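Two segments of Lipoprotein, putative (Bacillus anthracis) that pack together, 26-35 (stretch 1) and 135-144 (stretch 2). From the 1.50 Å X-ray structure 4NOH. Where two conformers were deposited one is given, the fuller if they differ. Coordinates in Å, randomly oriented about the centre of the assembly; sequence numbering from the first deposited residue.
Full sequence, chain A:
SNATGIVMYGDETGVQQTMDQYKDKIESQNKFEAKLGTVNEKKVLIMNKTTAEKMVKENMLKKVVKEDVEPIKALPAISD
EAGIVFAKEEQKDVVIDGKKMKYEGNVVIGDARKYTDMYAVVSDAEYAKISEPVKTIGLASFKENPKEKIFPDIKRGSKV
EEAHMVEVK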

# COMPACT_ATOMS: atom_id res chain seq x y z
N ILE A 26 13.39 -1.76 -15.33
CA ILE A 26 11.99 -1.46 -15.02
C ILE A 26 11.22 -0.91 -16.22
O ILE A 26 11.71 -0.03 -16.93
N GLU A 27 10.05 -1.48 -16.48
CA GLU A 27 9.24 -0.98 -17.57
C GLU A 27 8.21 0.02 -17.13
O GLU A 27 7.79 0.84 -17.93
N SER A 28 7.76 -0.07 -15.89
CA SER A 28 6.83 0.92 -15.39
C SER A 28 6.93 1.06 -13.90
O SER A 28 7.37 0.15 -13.23
N GLN A 29 6.51 2.19 -13.39
CA GLN A 29 6.49 2.36 -11.95
C GLN A 29 5.43 3.34 -11.55
O GLN A 29 5.02 4.18 -12.33
N ASN A 30 5.00 3.19 -10.32
CA ASN A 30 3.96 4.01 -9.73
C ASN A 30 4.39 4.34 -8.31
O ASN A 30 4.92 3.48 -7.59
N LYS A 31 4.20 5.57 -7.90
CA LYS A 31 4.47 5.98 -6.52
C LYS A 31 3.19 6.49 -5.89
O LYS A 31 2.46 7.32 -6.47
N PHE A 32 2.91 5.99 -4.71
CA PHE A 32 1.70 6.37 -3.96
C PHE A 32 2.14 6.86 -2.59
O PHE A 32 2.97 6.23 -1.95
N GLU A 33 1.61 7.97 -2.14
CA GLU A 33 1.91 8.48 -0.82
C GLU A 33 0.89 7.98 0.19
O GLU A 33 -0.31 7.84 -0.08
N ALA A 34 1.38 7.69 1.40
CA ALA A 34 0.50 7.31 2.49
C ALA A 34 1.13 7.79 3.79
O ALA A 34 2.28 8.27 3.80
N LYS A 35 0.38 7.70 4.87
CA LYS A 35 0.88 8.04 6.20
C LYS A 35 0.80 6.80 7.08
O LYS A 35 -0.21 6.07 7.06
N LYS A 135 5.02 8.23 3.96
CA LYS A 135 5.81 7.16 3.43
C LYS A 135 5.37 6.98 1.99
O LYS A 135 4.28 7.42 1.58
N THR A 136 6.22 6.35 1.21
CA THR A 136 5.94 6.06 -0.18
C THR A 136 5.76 4.57 -0.41
O THR A 136 6.52 3.75 0.14
N ILE A 137 4.72 4.21 -1.16
CA ILE A 137 4.49 2.88 -1.61
C ILE A 137 4.81 2.91 -3.07
O ILE A 137 4.16 3.62 -3.84
N GLY A 138 5.80 2.14 -3.47
CA GLY A 138 6.22 2.09 -4.84
C GLY A 138 5.95 0.75 -5.49
O GLY A 138 6.13 -0.29 -4.88
N LEU A 139 5.45 0.77 -6.70
CA LEU A 139 5.27 -0.41 -7.50
C LEU A 139 6.22 -0.30 -8.68
O LEU A 139 6.17 0.66 -9.41
N ALA A 140 7.09 -1.28 -8.85
CA ALA A 140 7.97 -1.35 -10.02
C ALA A 140 7.64 -2.62 -10.80
O ALA A 140 7.67 -3.73 -10.25
N SER A 141 7.32 -2.47 -12.07
CA SER A 141 7.02 -3.60 -12.94
C SER A 141 8.26 -3.83 -13.79
O SER A 141 8.68 -2.96 -14.53
N PHE A 142 8.88 -5.00 -13.65
CA PHE A 142 10.13 -5.30 -14.33
C PHE A 142 9.92 -5.92 -15.70
O PHE A 142 8.94 -6.64 -15.92
N LYS A 143 10.83 -5.62 -16.62
CA LYS A 143 10.77 -6.17 -17.96
C LYS A 143 10.83 -7.69 -17.91
O LYS A 143 10.13 -8.37 -18.66
N GLU A 144 11.65 -8.20 -17.01
CA GLU A 144 11.80 -9.64 -16.85
C GLU A 144 11.83 -10.02 -15.37
O GLU A 144 12.12 -9.20 -14.50

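Strands 28-35 and 135-142 run antiparallel (154° between their directions), and their backbone polar groups satisfy one another in pairs. Asn-30 with Leu-139, Phe-32 with Ile-137 and Ala-34 with Lys-135 each exchange two N-H...O bonds, with N-to-O distances of 2.7 to 2.9 Å and angles of 155° to 177°. A bulge alters this pattern at Ser-141: its N donates to Ser-28 O (2.9 Å, 174°), while its O accepts Glu-27 N at 2.8 Å and, weakly, Ser-28 N at 3.3 Å.

Along the extended strands, side chains alternate between the two faces of the sheet. Ser-28, Asn-30, Phe-32 and Ala-34 share one face with Ser-141, Leu-139, Ile-137 and Lys-135. Its polar end is organised by water 2, which lies 3.0 Å from Ser-28 OG (chi1 p), 2.9 Å from Ser-141 OG (m) and 2.8 Å from Asn-30 OD1 (m). The water donates to Asn-30 OD1; all three contacts pass as hydrogen bonds. Leu-139 (t, p) borders this cluster, its CD2 4.0 Å from Asn-30 OD1. Farther along, the contacts between the stretches become apolar: Phe-32 CB (chi1 m) lies 4.2 Å from Ile-137 CB, and Ile-137 (m, t) reaches Ala-34 CB with CD1 at 3.9 Å; Lys-135 (m, m, t, t) starts on this face, but its end leads away and NZ is hydrogen-bonded elsewhere in the structure.

The other face carries the side chains of Gln-29, Lys-31 and Glu-33 beside those of Ala-140 and Thr-136, with Gly-138, which has no side chain, paired with Lys-31. The Gln-29 and Lys-31 ends lead away; Lys-31 NZ and Glu-33 OE2 find hydrogen bonds elsewhere in the structure. Contact here is modest, as between Lys-31 CB and Thr-136 CG2 at 4.2 Å.

Beyond the bulge, Ile-26 (m, t) places CG1 over the Phe-142 ring, 3.9 Å from its centroid and 22° off the normal, while Ile-26 CD1 meets Ala-140 CB at 4.0 Å. Water 1 donates to Phe-142 O (2.8 Å) and weakly to Glu-27 OE2 (3.4 Å), bridging the stretches.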

# COMPACT_ATOMS: atom_id res chain seq x y z
CB ILE A 26 11.96 -0.43 -13.86
CG1 ILE A 26 12.48 -1.13 -12.61
CG2 ILE A 26 10.56 0.14 -13.65
CD1 ILE A 26 12.73 -0.24 -11.41
CB GLU A 27 8.57 -2.11 -18.34
CG GLU A 27 7.62 -2.98 -17.57
CD GLU A 27 7.03 -4.07 -18.45
OE1 GLU A 27 7.59 -4.31 -19.55
OE2 GLU A 27 6.02 -4.69 -18.04
CB SER A 28 5.40 0.62 -15.79
OG SER A 28 4.88 -0.50 -15.13
CB GLN A 29 7.87 2.75 -11.43
CG GLN A 29 8.33 4.09 -11.91
CD GLN A 29 9.84 4.34 -11.71
OE1 GLN A 29 10.24 5.36 -11.16
NE2 GLN A 29 10.64 3.43 -12.16
CB ASN A 30 2.60 3.28 -9.71
CG ASN A 30 2.11 2.88 -11.08
OD1 ASN A 30 2.55 1.89 -11.65
ND2 ASN A 30 1.13 3.62 -11.59
CB LYS A 31 5.56 7.04 -6.45
CG LYS A 31 6.93 6.51 -6.86
CD LYS A 31 7.99 7.61 -6.84
CE LYS A 31 7.63 8.74 -7.78
NZ LYS A 31 8.79 9.67 -7.95
CB PHE A 32 0.76 5.16 -3.78
CG PHE A 32 0.42 4.42 -5.05
CD1 PHE A 32 -0.50 4.92 -5.95
CD2 PHE A 32 1.04 3.21 -5.33
CE1 PHE A 32 -0.80 4.25 -7.12
CE2 PHE A 32 0.74 2.54 -6.51
CZ PHE A 32 -0.17 3.06 -7.40
CB GLU A 33 1.88 10.00 -0.83
CG GLU A 33 2.26 10.63 0.48
CD GLU A 33 2.00 12.12 0.50
OE1 GLU A 33 2.83 12.85 -0.08
OE2 GLU A 33 1.00 12.57 1.12
CB ALA A 34 0.28 5.80 2.52
CB LYS A 35 0.05 9.18 6.79
CG LYS A 35 0.28 10.50 6.07
CD LYS A 35 -0.66 11.62 6.46
CE LYS A 35 -0.31 12.89 5.69
NZ LYS A 35 -1.20 14.04 6.03
CB LYS A 135 5.59 5.84 4.22
CG LYS A 135 6.16 5.84 5.64
CD LYS A 135 7.70 5.76 5.64
CE LYS A 135 8.29 5.58 7.03
NZ LYS A 135 9.79 5.63 7.02
CB THR A 136 7.08 6.59 -1.08
OG1 THR A 136 7.11 8.01 -0.97
CG2 THR A 136 6.89 6.15 -2.53
CB ILE A 137 3.01 2.45 -1.45
CG1 ILE A 137 2.53 2.57 0.00
CG2 ILE A 137 2.78 1.05 -2.00
CD1 ILE A 137 1.06 2.87 0.09
CB LEU A 139 3.82 -0.54 -8.00
CG LEU A 139 3.64 -1.63 -9.05
CD1 LEU A 139 3.95 -3.00 -8.46
CD2 LEU A 139 2.26 -1.61 -9.70
CB ALA A 140 9.41 -1.37 -9.59
CB SER A 141 5.77 -3.30 -13.77
OG SER A 141 4.64 -3.01 -12.92
CB PHE A 142 11.00 -6.20 -13.44
CG PHE A 142 11.57 -5.47 -12.26
CD1 PHE A 142 10.78 -5.18 -11.14
CD2 PHE A 142 12.89 -5.03 -12.27
CE1 PHE A 142 11.32 -4.48 -10.08
CE2 PHE A 142 13.43 -4.35 -11.20
CZ PHE A 142 12.64 -4.05 -10.11
CB LYS A 143 11.91 -5.64 -18.83
CG LYS A 143 11.86 -4.13 -19.04
CD LYS A 143 13.11 -3.63 -19.73
CE LYS A 143 13.14 -2.11 -19.75
NZ LYS A 143 14.39 -1.62 -20.40
CB GLU A 144 13.10 -10.12 -17.53
CG GLU A 144 13.24 -9.66 -18.98
CD GLU A 144 14.29 -10.42 -19.79
OE1 GLU A 144 15.31 -10.87 -19.23
OE2 GLU A 144 14.08 -10.55 -21.03
O HOH W 1 6.26 -6.40 -15.06
O HOH W 2 4.27 -0.20 -12.24